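Local coordinates for protein PKS (Streptomyces albus, PDB 4OQJ) that probably catalyses decarboxylative condensation of acyl and extender units as a ketosynthase of an AT-less type I polyketide synthase making oxazolomycin, at residues A586-L589 and P594-A597; A596-Q601 and D627-L632; G149-T154 and Y161-T166; I132-G137 and F171-T176; T40-L45 and L388-L393. All blocks are in the same frame, centred on the assembly; numbering follows the deposited sequence.

Interaction 1: residues A586-L589 and P594-A597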
# COMPACT_ATOMS: atom_id res chain seq x y z
N ALA A 586 -13.52 -53.10 31.68
CA ALA A 586 -12.39 -53.82 32.27
C ALA A 586 -12.42 -55.30 31.88
O ALA A 586 -11.37 -55.92 31.71
CB ALA A 586 -12.41 -53.68 33.78
N GLU A 587 -13.61 -55.86 31.76
CA GLU A 587 -13.77 -57.25 31.34
C GLU A 587 -13.34 -57.43 29.89
O GLU A 587 -12.57 -58.34 29.58
CB GLU A 587 -15.22 -57.71 31.53
CG GLU A 587 -15.45 -58.53 32.78
CD GLU A 587 -16.91 -58.84 33.01
OE1 GLU A 587 -17.55 -59.43 32.10
OE2 GLU A 587 -17.43 -58.48 34.09
N LEU A 588 -13.83 -56.57 29.01
CA LEU A 588 -13.49 -56.67 27.59
C LEU A 588 -11.99 -56.44 27.33
O LEU A 588 -11.39 -57.11 26.49
CB LEU A 588 -14.31 -55.68 26.77
CG LEU A 588 -15.78 -56.02 26.55
CD1 LEU A 588 -16.51 -54.83 25.94
CD2 LEU A 588 -15.91 -57.23 25.66
N LEU A 589 -11.38 -55.51 28.06
CA LEU A 589 -9.96 -55.19 27.88
C LEU A 589 -9.06 -56.37 28.25
O LEU A 589 -7.93 -56.47 27.78
CB LEU A 589 -9.55 -53.99 28.73
CG LEU A 589 -10.02 -52.59 28.33
CD1 LEU A 589 -9.53 -51.59 29.38
CD2 LEU A 589 -9.53 -52.19 26.94
N PRO A 594 -14.43 -63.22 21.08
CA PRO A 594 -14.89 -62.45 19.91
C PRO A 594 -15.50 -61.10 20.28
O PRO A 594 -15.44 -60.16 19.48
CB PRO A 594 -15.95 -63.37 19.28
CG PRO A 594 -15.80 -64.70 19.93
CD PRO A 594 -15.24 -64.43 21.29
N ASP A 595 -16.11 -61.00 21.45
CA ASP A 595 -16.67 -59.74 21.92
C ASP A 595 -15.54 -58.73 22.16
O ASP A 595 -15.65 -57.56 21.79
CB ASP A 595 -17.51 -59.94 23.19
CG ASP A 595 -16.72 -60.59 24.35
OD1 ASP A 595 -15.66 -61.23 24.10
OD2 ASP A 595 -17.18 -60.48 25.51
N ALA A 596 -14.44 -59.21 22.73
CA ALA A 596 -13.30 -58.37 23.03
C ALA A 596 -12.59 -57.93 21.76
O ALA A 596 -12.22 -56.78 21.62
CB ALA A 596 -12.34 -59.11 23.94
N ALA A 597 -12.43 -58.86 20.82
CA ALA A 597 -11.78 -58.55 19.56
C ALA A 597 -12.62 -57.56 18.77
O ALA A 597 -12.08 -56.63 18.17
CB ALA A 597 -11.54 -59.82 18.74
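Leu588 and Ala596 meet where two successive helices come close, their CA atoms 4.9 Å apart, with no hydrogen bond between the segments. At this spacing the small side chain of Ala596 meets backbone directly. Ala596 CB sits 3.4 Å from the carbonyl O of Leu588, a van der Waals contact of methyl against carbonyl oxygen. The side chains of this pair are less close, with Leu588 CD2 at 4.4 Å from Ala596 CB.

The second point of touch is the carboxylate of Asp595. Leu588 CD2 lies 3.5 Å from Asp595 OD2 and 3.7 Å from Asp595 CG. The leucine branch thus packs on one oxygen and the carbon of the carboxylate, passing the group at a slant. Asp595 has its CG placed between its own backbone N and carbonyl carbon (chi1 57°). This folds OD1 back toward the start of helix 594-610, where Ala596 N gives Asp595 OD1 a weak, bent hydrogen bond of 2.7 Å. The other oxygen, OD2, is left facing the leucine. The nearby helix start would probably favour the charged form of Asp595.

The contact joins the short helix 585-590 to the beginning of helix 594-610 across a short connection. Both touching residues of the pair Leu588 and Ala596 are buried. Leu588 also packs on Phe574, Ala578 and Leu581 of helix 568-581. The next residue, Leu589, reaches Ala560 and Tyr564 of helix 557-566, so the short helix is seated against both.

Interaction 2: residues A596-Q601 and D627-L632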
# COMPACT_ATOMS: atom_id res chain seq x y z
N ALA A 596 -14.44 -59.21 22.73
CA ALA A 596 -13.30 -58.37 23.03
C ALA A 596 -12.59 -57.93 21.76
O ALA A 596 -12.22 -56.78 21.62
CB ALA A 596 -12.34 -59.11 23.94
N ALA A 597 -12.43 -58.86 20.82
CA ALA A 597 -11.78 -58.55 19.56
C ALA A 597 -12.62 -57.56 18.77
O ALA A 597 -12.08 -56.63 18.17
CB ALA A 597 -11.54 -59.82 18.74
N PHE A 598 -13.93 -57.74 18.78
CA PHE A 598 -14.82 -56.78 18.13
C PHE A 598 -14.66 -55.39 18.74
O PHE A 598 -14.39 -54.42 18.03
CB PHE A 598 -16.28 -57.21 18.24
CG PHE A 598 -17.24 -56.18 17.73
CD1 PHE A 598 -17.50 -56.07 16.37
CD2 PHE A 598 -17.84 -55.29 18.59
CE1 PHE A 598 -18.36 -55.10 15.89
CE2 PHE A 598 -18.70 -54.32 18.11
CZ PHE A 598 -18.96 -54.23 16.76
N ALA A 599 -14.82 -55.30 20.06
CA ALA A 599 -14.77 -54.02 20.77
C ALA A 599 -13.52 -53.20 20.44
O ALA A 599 -13.63 -52.03 20.09
CB ALA A 599 -14.85 -54.25 22.27
N VAL A 600 -12.35 -53.81 20.55
CA VAL A 600 -11.10 -53.12 20.25
C VAL A 600 -11.09 -52.60 18.81
O VAL A 600 -10.67 -51.48 18.56
CB VAL A 600 -9.88 -54.03 20.46
CG1 VAL A 600 -8.58 -53.29 20.11
CG2 VAL A 600 -9.84 -54.50 21.89
N GLN A 601 -11.55 -53.42 17.87
CA GLN A 601 -11.54 -53.03 16.47
C GLN A 601 -12.57 -51.94 16.19
O GLN A 601 -12.28 -51.01 15.45
CB GLN A 601 -11.78 -54.25 15.57
CG GLN A 601 -10.59 -55.19 15.48
CD GLN A 601 -10.83 -56.38 14.56
OE1 GLN A 601 -10.46 -56.37 13.39
NE2 GLN A 601 -11.44 -57.43 15.10
N ASP A 627 -25.71 -59.81 18.84
CA ASP A 627 -26.64 -58.91 18.17
C ASP A 627 -26.22 -57.44 18.31
O ASP A 627 -26.29 -56.68 17.34
CB ASP A 627 -28.05 -59.10 18.71
CG ASP A 627 -28.68 -60.42 18.27
OD1 ASP A 627 -27.94 -61.26 17.72
OD2 ASP A 627 -29.89 -60.60 18.49
N ALA A 628 -25.79 -57.05 19.51
CA ALA A 628 -25.35 -55.67 19.75
C ALA A 628 -24.23 -55.28 18.79
O ALA A 628 -24.23 -54.17 18.24
CB ALA A 628 -24.89 -55.50 21.18
N ALA A 629 -23.28 -56.19 18.58
CA ALA A 629 -22.18 -55.94 17.65
C ALA A 629 -22.72 -55.80 16.23
O ALA A 629 -22.21 -55.01 15.44
CB ALA A 629 -21.16 -57.05 17.73
N LEU A 630 -23.76 -56.56 15.91
CA LEU A 630 -24.36 -56.50 14.58
C LEU A 630 -25.03 -55.14 14.36
O LEU A 630 -24.90 -54.55 13.29
CB LEU A 630 -25.37 -57.64 14.37
CG LEU A 630 -24.80 -59.05 14.30
CD1 LEU A 630 -25.93 -60.08 14.21
CD2 LEU A 630 -23.84 -59.23 13.12
N ARG A 631 -25.71 -54.64 15.38
CA ARG A 631 -26.36 -53.33 15.29
C ARG A 631 -25.32 -52.23 15.12
O ARG A 631 -25.49 -51.33 14.30
CB ARG A 631 -27.22 -53.06 16.52
N LEU A 632 -24.25 -52.30 15.90
CA LEU A 632 -23.20 -51.30 15.84
C LEU A 632 -22.59 -51.26 14.45
O LEU A 632 -22.28 -50.19 13.93
CB LEU A 632 -22.13 -51.57 16.90
CG LEU A 632 -22.49 -51.17 18.33
CD1 LEU A 632 -21.42 -51.65 19.30
CD2 LEU A 632 -22.69 -49.67 18.45
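Phe598 reaches Ala629 because its ring swings out on the side opposite its own backbone N (chi1 174°), and chi2 of 82° turns the flat of the ring to the other helix. Ala629 CB then lies over the middle of that face, 3.6 Å from the ring centroid and 8° off the ring normal. This is a well-centred CH-pi contact. The methyl is almost equally far from all six ring carbons. Phe598 CE2 and CZ are the nearest, each 3.7 Å from Ala629 CB. The ring also passes the backbone of the second helix, with Phe598 CZ 3.6 Å from Ala629 O.

Leu632, one turn further on, comes to a different part of the ring. Leu632 CD1 lies at the edge, near the ring plane, 4.0 Å from Phe598 CE2. Face and edge are therefore held by two residues of one helix flank. No hydrogen bond crosses the contact, and the CA atoms of Phe598 and Ala629 stay 7.4 Å apart.

On the first helix, Gln601 NE2 curls back to bond Ala597 O at 3.2 Å. Gln601 N bonds the same oxygen from the opposite face of its carbonyl plane. Gln601 OE1 accepts from Val551 N, so both ends of the amide are fixed.

The contact ties helix 594-610 to helix 627-635, and helix 568-581 packs on both. Its Phe574 touches Ala599 and Val600, its Leu581 meets Ala628, and its Cys577 meets Leu632. Val600 additionally faces His559 and Ala560 of helix 557-566.

Interaction 3: residues G149-T154 and Y161-T166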
# COMPACT_ATOMS: atom_id res chain seq x y z
N GLY A 149 9.24 -7.64 -24.91
CA GLY A 149 9.04 -6.36 -25.56
C GLY A 149 8.45 -6.48 -26.95
O GLY A 149 7.32 -6.04 -27.19
N GLU A 150 9.21 -7.05 -27.88
CA GLU A 150 8.77 -7.16 -29.27
C GLU A 150 7.48 -7.97 -29.33
O GLU A 150 6.56 -7.64 -30.09
CB GLU A 150 9.86 -7.81 -30.13
N ARG A 151 7.42 -9.02 -28.52
CA ARG A 151 6.25 -9.88 -28.43
C ARG A 151 5.00 -9.06 -28.15
O ARG A 151 3.96 -9.26 -28.78
CB ARG A 151 6.47 -10.92 -27.34
CG ARG A 151 5.66 -12.19 -27.45
CD ARG A 151 6.43 -13.33 -26.79
NE ARG A 151 5.56 -14.33 -26.18
CZ ARG A 151 6.00 -15.39 -25.51
NH1 ARG A 151 7.31 -15.59 -25.37
NH2 ARG A 151 5.14 -16.25 -24.99
N TYR A 152 5.10 -8.14 -27.19
CA TYR A 152 3.97 -7.30 -26.80
C TYR A 152 3.46 -6.39 -27.94
O TYR A 152 2.27 -6.37 -28.23
CB TYR A 152 4.34 -6.42 -25.60
CG TYR A 152 3.14 -5.65 -25.06
CD1 TYR A 152 2.78 -4.41 -25.56
CD2 TYR A 152 2.35 -6.20 -24.05
CE1 TYR A 152 1.67 -3.73 -25.08
CE2 TYR A 152 1.25 -5.53 -23.56
CZ TYR A 152 0.92 -4.29 -24.08
OH TYR A 152 -0.19 -3.63 -23.59
N ARG A 153 4.36 -5.65 -28.57
CA ARG A 153 3.93 -4.63 -29.53
C ARG A 153 3.37 -5.22 -30.83
O ARG A 153 2.68 -4.53 -31.57
CB ARG A 153 5.08 -3.67 -29.85
CG ARG A 153 4.99 -2.34 -29.10
CD ARG A 153 6.34 -1.67 -28.95
NE ARG A 153 7.23 -2.52 -28.17
CZ ARG A 153 8.39 -3.02 -28.58
NH1 ARG A 153 8.88 -2.73 -29.79
NH2 ARG A 153 9.09 -3.79 -27.77
N THR A 154 3.66 -6.49 -31.10
CA THR A 154 3.16 -7.15 -32.30
C THR A 154 2.10 -8.21 -31.99
O THR A 154 1.84 -9.10 -32.81
CB THR A 154 4.30 -7.84 -33.08
OG1 THR A 154 4.69 -9.03 -32.39
CG2 THR A 154 5.50 -6.90 -33.22
N TYR A 161 -3.33 -8.66 -23.14
CA TYR A 161 -4.03 -8.77 -21.88
C TYR A 161 -3.41 -9.89 -21.03
O TYR A 161 -3.16 -9.72 -19.84
CB TYR A 161 -5.52 -9.02 -22.13
CG TYR A 161 -6.32 -9.27 -20.87
CD1 TYR A 161 -6.47 -10.55 -20.35
CD2 TYR A 161 -6.94 -8.22 -20.20
CE1 TYR A 161 -7.20 -10.78 -19.20
CE2 TYR A 161 -7.68 -8.44 -19.04
CZ TYR A 161 -7.80 -9.72 -18.55
OH TYR A 161 -8.53 -9.95 -17.40
N ARG A 162 -3.14 -11.03 -21.64
CA ARG A 162 -2.52 -12.12 -20.90
C ARG A 162 -1.10 -11.73 -20.41
O ARG A 162 -0.69 -12.08 -19.31
CB ARG A 162 -2.51 -13.37 -21.78
CG ARG A 162 -1.95 -14.65 -21.12
CD ARG A 162 -2.42 -14.90 -19.68
NE ARG A 162 -3.86 -15.14 -19.54
CZ ARG A 162 -4.42 -15.80 -18.52
NH1 ARG A 162 -3.67 -16.30 -17.55
NH2 ARG A 162 -5.74 -15.96 -18.47
N MSE A 163 -0.37 -10.95 -21.20
CA MSE A 163 0.92 -10.45 -20.75
C MSE A 163 0.78 -9.42 -19.61
O MSE A 163 1.58 -9.40 -18.70
CB MSE A 163 1.70 -9.84 -21.93
CG MSE A 163 2.41 -10.92 -22.76
SE MSE A 163 3.48 -10.21 -24.20
CE MSE A 163 2.04 -10.08 -25.50
N MSE A 164 -0.26 -8.59 -19.65
CA MSE A 164 -0.48 -7.63 -18.57
C MSE A 164 -0.74 -8.33 -17.23
O MSE A 164 -0.16 -7.94 -16.20
CB MSE A 164 -1.65 -6.70 -18.90
CG MSE A 164 -2.03 -5.75 -17.77
SE MSE A 164 -3.72 -4.82 -18.11
CE MSE A 164 -4.94 -6.29 -17.62
N ILE A 165 -1.60 -9.34 -17.20
CA ILE A 165 -1.91 -9.96 -15.90
C ILE A 165 -0.79 -10.87 -15.43
O ILE A 165 -0.80 -11.28 -14.27
CB ILE A 165 -3.25 -10.75 -15.91
CG1 ILE A 165 -3.18 -11.96 -16.85
CG2 ILE A 165 -4.40 -9.82 -16.27
CD1 ILE A 165 -4.48 -12.75 -16.92
N THR A 166 0.19 -11.16 -16.29
CA THR A 166 1.35 -11.95 -15.85
C THR A 166 2.58 -11.09 -15.58
O THR A 166 3.61 -11.61 -15.16
CB THR A 166 1.74 -13.05 -16.87
OG1 THR A 166 1.96 -12.47 -18.16
CG2 THR A 166 0.64 -14.11 -16.98
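Met163, a selenomethionine, pushes its end against the backbone of Tyr152, and this is the close part of the contact. Met163 CE lies 3.6 Å from Tyr152 CA and 3.9 Å from Arg151 O. Met163 SE sits 4.1 Å from Tyr152 CB. A bend at the last torsion of Met163 (chi3 -86°) lays the methyl along the helix surface. The tyrosine ring is met less directly. Met163 SE stands at the edge of the Tyr152 ring, 5.5 Å from its centroid and 77° off the ring normal. This is a Met-aromatic contact made beside the ring and not over it.

The outer side is looser. Arg151 CG comes no nearer than 4.4 Å to Met163 SE, and the arginine is solvent-exposed and modelled in two conformers. In the conformer given, its guanidinium turns to a salt bridge with Glu101, and the part of the side chain facing Met163 is the stem.

The second subunit also reaches this pair of helices: its Leu140 packs on both Tyr152 and Met164. Helices 149-153 and 157-167 follow each other in the chain and form a small helical pair joined by a short connection. In this ketosynthase, of the thiolase clan, the pair forms part of the dimer interface.

Interaction 4: residues I132-G137 and F171-T176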
# COMPACT_ATOMS: atom_id res chain seq x y z
N ILE A 132 -5.01 -14.30 6.29
CA ILE A 132 -3.64 -13.92 5.97
C ILE A 132 -3.60 -12.89 4.84
O ILE A 132 -4.05 -13.17 3.72
CB ILE A 132 -2.81 -15.14 5.54
CG1 ILE A 132 -2.96 -16.28 6.54
CG2 ILE A 132 -1.36 -14.72 5.35
CD1 ILE A 132 -2.14 -17.51 6.22
N GLY A 133 -3.07 -11.71 5.14
CA GLY A 133 -2.86 -10.65 4.17
C GLY A 133 -1.48 -10.73 3.55
O GLY A 133 -0.61 -11.47 4.01
N VAL A 134 -1.27 -9.96 2.48
CA VAL A 134 0.04 -9.88 1.86
C VAL A 134 0.28 -8.51 1.24
O VAL A 134 -0.53 -7.99 0.45
CB VAL A 134 0.24 -10.99 0.78
CG1 VAL A 134 -0.88 -11.01 -0.24
CG2 VAL A 134 1.60 -10.85 0.10
N TYR A 135 1.42 -7.92 1.62
CA TYR A 135 1.90 -6.66 1.08
C TYR A 135 3.26 -6.88 0.44
O TYR A 135 4.21 -7.30 1.09
CB TYR A 135 1.98 -5.60 2.19
CG TYR A 135 0.63 -5.23 2.73
CD1 TYR A 135 0.01 -5.96 3.74
CD2 TYR A 135 -0.07 -4.16 2.19
CE1 TYR A 135 -1.26 -5.61 4.21
CE2 TYR A 135 -1.31 -3.80 2.65
CZ TYR A 135 -1.91 -4.52 3.65
OH TYR A 135 -3.17 -4.12 4.05
N ALA A 136 3.37 -6.63 -0.85
CA ALA A 136 4.60 -6.97 -1.56
C ALA A 136 4.82 -6.07 -2.77
O ALA A 136 3.86 -5.52 -3.32
CB ALA A 136 4.56 -8.42 -1.99
N GLY A 137 6.07 -5.93 -3.17
CA GLY A 137 6.40 -5.13 -4.34
C GLY A 137 7.50 -5.80 -5.15
O GLY A 137 8.31 -6.52 -4.60
N PHE A 171 -0.03 -7.42 -9.87
CA PHE A 171 -0.45 -8.82 -9.76
C PHE A 171 0.47 -9.66 -8.89
O PHE A 171 0.18 -10.82 -8.66
CB PHE A 171 -0.61 -9.41 -11.16
CG PHE A 171 -1.64 -8.67 -11.97
CD1 PHE A 171 -2.99 -8.83 -11.70
CD2 PHE A 171 -1.26 -7.76 -12.95
CE1 PHE A 171 -3.95 -8.11 -12.42
CE2 PHE A 171 -2.22 -7.06 -13.66
CZ PHE A 171 -3.56 -7.22 -13.39
N VAL A 172 1.55 -9.09 -8.35
CA VAL A 172 2.47 -9.91 -7.56
C VAL A 172 1.80 -10.38 -6.27
O VAL A 172 1.91 -11.55 -5.92
CB VAL A 172 3.81 -9.20 -7.20
CG1 VAL A 172 3.63 -7.91 -6.39
CG2 VAL A 172 4.75 -10.15 -6.46
N ALA A 173 1.09 -9.48 -5.59
CA ALA A 173 0.48 -9.83 -4.32
C ALA A 173 -0.75 -10.69 -4.55
O ALA A 173 -0.95 -11.65 -3.82
CB ALA A 173 0.12 -8.56 -3.52
N THR A 174 -1.56 -10.36 -5.55
CA THR A 174 -2.78 -11.12 -5.78
C THR A 174 -2.53 -12.51 -6.39
O THR A 174 -3.27 -13.45 -6.09
CB THR A 174 -3.74 -10.35 -6.69
OG1 THR A 174 -3.11 -10.09 -7.95
CG2 THR A 174 -4.17 -9.05 -6.02
N ARG A 175 -1.53 -12.66 -7.24
CA ARG A 175 -1.14 -13.99 -7.73
C ARG A 175 -0.79 -14.87 -6.55
O ARG A 175 -1.22 -16.03 -6.48
CB ARG A 175 0.05 -13.92 -8.67
CG ARG A 175 0.49 -15.31 -9.19
CD ARG A 175 1.69 -15.22 -10.11
NE ARG A 175 1.67 -13.97 -10.82
CZ ARG A 175 0.87 -13.70 -11.84
NH1 ARG A 175 0.89 -12.50 -12.38
NH2 ARG A 175 0.05 -14.62 -12.32
N THR A 176 -0.05 -14.31 -5.60
CA THR A 176 0.34 -15.06 -4.41
C THR A 176 -0.90 -15.40 -3.59
O THR A 176 -1.02 -16.52 -3.11
CB THR A 176 1.36 -14.26 -3.57
OG1 THR A 176 2.51 -13.99 -4.39
CG2 THR A 176 1.80 -15.02 -2.35
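Val134 and Ala173 meet where the axes of segments 132-137 and 171-176 approach to 7.5 Å, with an angle of 141° between their N-to-C directions, nearer antiparallel than parallel. The CA atoms of Ala136 and Ala173 are 5.7 Å apart, close enough that small side chains and backbone oxygens fill the interface.

Val134 CG1 lies 3.6 Å from Ala173 O. It takes the position between its own backbone N and carbonyl carbon (chi1 53°), which puts this branch toward the helix. The same methyl is 4.2 Å from Ala173 CB, and Ala173 CB in turn lies 4.1 Å from Val134 O. Each of the two residues thus offers a methyl to the other's carbonyl.

One residue earlier on the helix, Val172 CG1 rests 3.9 Å from Ala136 O and 4.4 Å from Gly137 CA. No hydrogen bond crosses the interface. Within the helix, Thr176 OG1 donates to Val172 O at 2.9 Å, nearly in line with the C=O bond. This gives the buried hydroxyl a partner.

Helix 171-180 belongs to the connection between the parallel neighbours 132-138 and 186-190, a beta-alpha-beta crossover at the end of the large mixed sheet within this chain. Ser188 of strand 186-190 also meets Val172 and Ala173. Phe110 of helix 105-121 packs on Ala136, Val172 and Thr176. On the other flank of the helix, Thr174 OG1 is hydrogen-bonded to Tyr297 OH of the second subunit.

Interaction 5: residues T40-L45 and L388-L393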
# COMPACT_ATOMS: atom_id res chain seq x y z
N THR A 40 21.76 -20.34 5.04
CA THR A 40 22.94 -20.03 4.24
C THR A 40 23.21 -18.52 4.26
O THR A 40 24.35 -18.07 4.08
CB THR A 40 22.81 -20.55 2.78
OG1 THR A 40 21.56 -20.15 2.20
CG2 THR A 40 22.89 -22.06 2.74
N PHE A 41 22.17 -17.71 4.47
CA PHE A 41 22.36 -16.26 4.57
C PHE A 41 23.11 -15.95 5.87
O PHE A 41 24.00 -15.11 5.89
CB PHE A 41 21.00 -15.54 4.53
CG PHE A 41 21.09 -14.03 4.47
CD1 PHE A 41 22.08 -13.38 3.72
CD2 PHE A 41 20.15 -13.25 5.13
CE1 PHE A 41 22.15 -11.99 3.67
CE2 PHE A 41 20.20 -11.84 5.06
CZ PHE A 41 21.21 -11.22 4.33
N TRP A 42 22.75 -16.64 6.94
CA TRP A 42 23.43 -16.44 8.20
C TRP A 42 24.90 -16.82 8.06
O TRP A 42 25.76 -16.24 8.72
CB TRP A 42 22.79 -17.24 9.32
CG TRP A 42 23.54 -17.08 10.59
CD1 TRP A 42 24.17 -18.06 11.29
CD2 TRP A 42 23.77 -15.86 11.30
NE1 TRP A 42 24.77 -17.52 12.41
CE2 TRP A 42 24.53 -16.17 12.44
CE3 TRP A 42 23.37 -14.53 11.10
CZ2 TRP A 42 24.93 -15.21 13.37
CZ3 TRP A 42 23.76 -13.57 12.01
CH2 TRP A 42 24.55 -13.92 13.14
N LYS A 43 25.18 -17.79 7.20
CA LYS A 43 26.56 -18.20 6.98
C LYS A 43 27.34 -17.11 6.25
O LYS A 43 28.47 -16.81 6.61
CB LYS A 43 26.63 -19.52 6.22
CG LYS A 43 26.19 -20.72 7.05
N VAL A 44 26.72 -16.49 5.24
CA VAL A 44 27.33 -15.36 4.54
C VAL A 44 27.66 -14.26 5.54
O VAL A 44 28.73 -13.66 5.49
CB VAL A 44 26.40 -14.80 3.42
CG1 VAL A 44 26.88 -13.43 2.93
CG2 VAL A 44 26.33 -15.78 2.25
N LEU A 45 26.72 -13.99 6.45
CA LEU A 45 26.82 -12.86 7.37
C LEU A 45 27.85 -13.10 8.47
O LEU A 45 28.73 -12.26 8.71
CB LEU A 45 25.46 -12.59 8.01
CG LEU A 45 24.36 -12.07 7.08
CD1 LEU A 45 23.01 -12.14 7.79
CD2 LEU A 45 24.68 -10.65 6.66
N LEU A 388 19.79 -11.00 15.88
CA LEU A 388 19.07 -10.94 17.15
C LEU A 388 18.74 -12.33 17.67
O LEU A 388 18.87 -12.60 18.86
CB LEU A 388 17.78 -10.13 17.00
CG LEU A 388 17.90 -8.60 16.96
CD1 LEU A 388 16.60 -7.97 16.44
CD2 LEU A 388 18.24 -8.07 18.33
N ARG A 389 18.28 -13.20 16.77
CA ARG A 389 17.94 -14.56 17.15
C ARG A 389 19.20 -15.30 17.61
O ARG A 389 19.13 -16.10 18.53
CB ARG A 389 17.26 -15.32 16.01
CG ARG A 389 16.50 -16.54 16.51
CD ARG A 389 15.91 -17.46 15.44
NE ARG A 389 15.10 -18.50 16.08
CZ ARG A 389 14.86 -19.71 15.59
NH1 ARG A 389 15.36 -20.08 14.41
NH2 ARG A 389 14.11 -20.57 16.28
N HIS A 390 20.32 -15.04 16.95
CA HIS A 390 21.59 -15.68 17.30
C HIS A 390 22.35 -14.95 18.41
O HIS A 390 23.39 -15.43 18.86
CB HIS A 390 22.49 -15.79 16.07
CG HIS A 390 22.12 -16.89 15.13
ND1 HIS A 390 21.41 -16.67 13.97
CD2 HIS A 390 22.38 -18.22 15.16
CE1 HIS A 390 21.23 -17.82 13.34
NE2 HIS A 390 21.81 -18.78 14.05
N ARG A 391 21.86 -13.78 18.84
CA ARG A 391 22.58 -12.92 19.80
C ARG A 391 24.04 -12.77 19.40
O ARG A 391 24.98 -12.94 20.21
CB ARG A 391 22.43 -13.46 21.23
CG ARG A 391 21.07 -13.12 21.85
CD ARG A 391 20.32 -14.34 22.37
NE ARG A 391 20.71 -14.72 23.73
CZ ARG A 391 20.04 -14.40 24.85
NH1 ARG A 391 18.92 -13.68 24.80
NH2 ARG A 391 20.50 -14.79 26.02
N THR A 392 24.22 -12.45 18.13
CA THR A 392 25.53 -12.38 17.51
C THR A 392 25.62 -11.18 16.57
O THR A 392 24.79 -11.02 15.66
CB THR A 392 25.81 -13.67 16.74
OG1 THR A 392 25.76 -14.79 17.65
CG2 THR A 392 27.16 -13.61 16.06
N LEU A 393 26.61 -10.33 16.79
CA LEU A 393 26.91 -9.25 15.87
C LEU A 393 27.75 -9.82 14.73
O LEU A 393 28.51 -10.76 14.96
CB LEU A 393 27.66 -8.12 16.56
CG LEU A 393 26.95 -7.32 17.66
CD1 LEU A 393 27.94 -6.36 18.35
CD2 LEU A 393 25.78 -6.54 17.10
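Trp42 lays the five-membered part of its indole over the His390 ring in a face-to-face stack. The two centroids are 3.7 Å apart and the planes are within 2° of parallel. His390 ND1 stands over Trp42 CE2 at 3.5 Å, and His390 NE2 over Trp42 NE1 at 3.6 Å. The side chains come from two different helices and slide past each other in opposite directions. Trp42 extends away from its own backbone N (chi1 177°), which carries the indole across to the histidine.

His390 ND1 is hydrogen-bonded to Leu386 O one turn back. This bond helps fix the rotation of the ring under the indole. Thr392 meets the six-membered ring at its edge, with Thr392 CB 3.8 Å from Trp42 CZ2. Thr392 OG1 bonds His390 O at 2.7 Å, from above the carbonyl plane. Histidine and threonine are thus coupled where the chain turns.

That turn is a Schellman motif ending helix 376-390, with Arg391 at positive phi. Strand 392-393 follows and pairs with strand 420-421. Trp42 of helix 38-46 also packs on Leu386 and Val394, so it spans the helix end and the chain beyond it.

How the interactions relate
Along the chain, interaction 5 closes the widest loop, and interaction 4 is nested in it, with interaction 3 nested inside interaction 4. All three lie in the ketosynthase part of the protein. Interactions 3 and 4 have centres 21 Å apart and touch where Ile165 O probably takes a hydrogen bond from Arg175 NH1. Both meet the second subunit, so both contacts lie beside the dimer interface. Interaction 5 is about 28 Å from interaction 4, between centres. Interactions 1 and 2 come later, share helix 594-610 and have centres 9 Å apart. They belong to a helical cluster at least 54 Å from the other centres, well separated from the ketosynthase core.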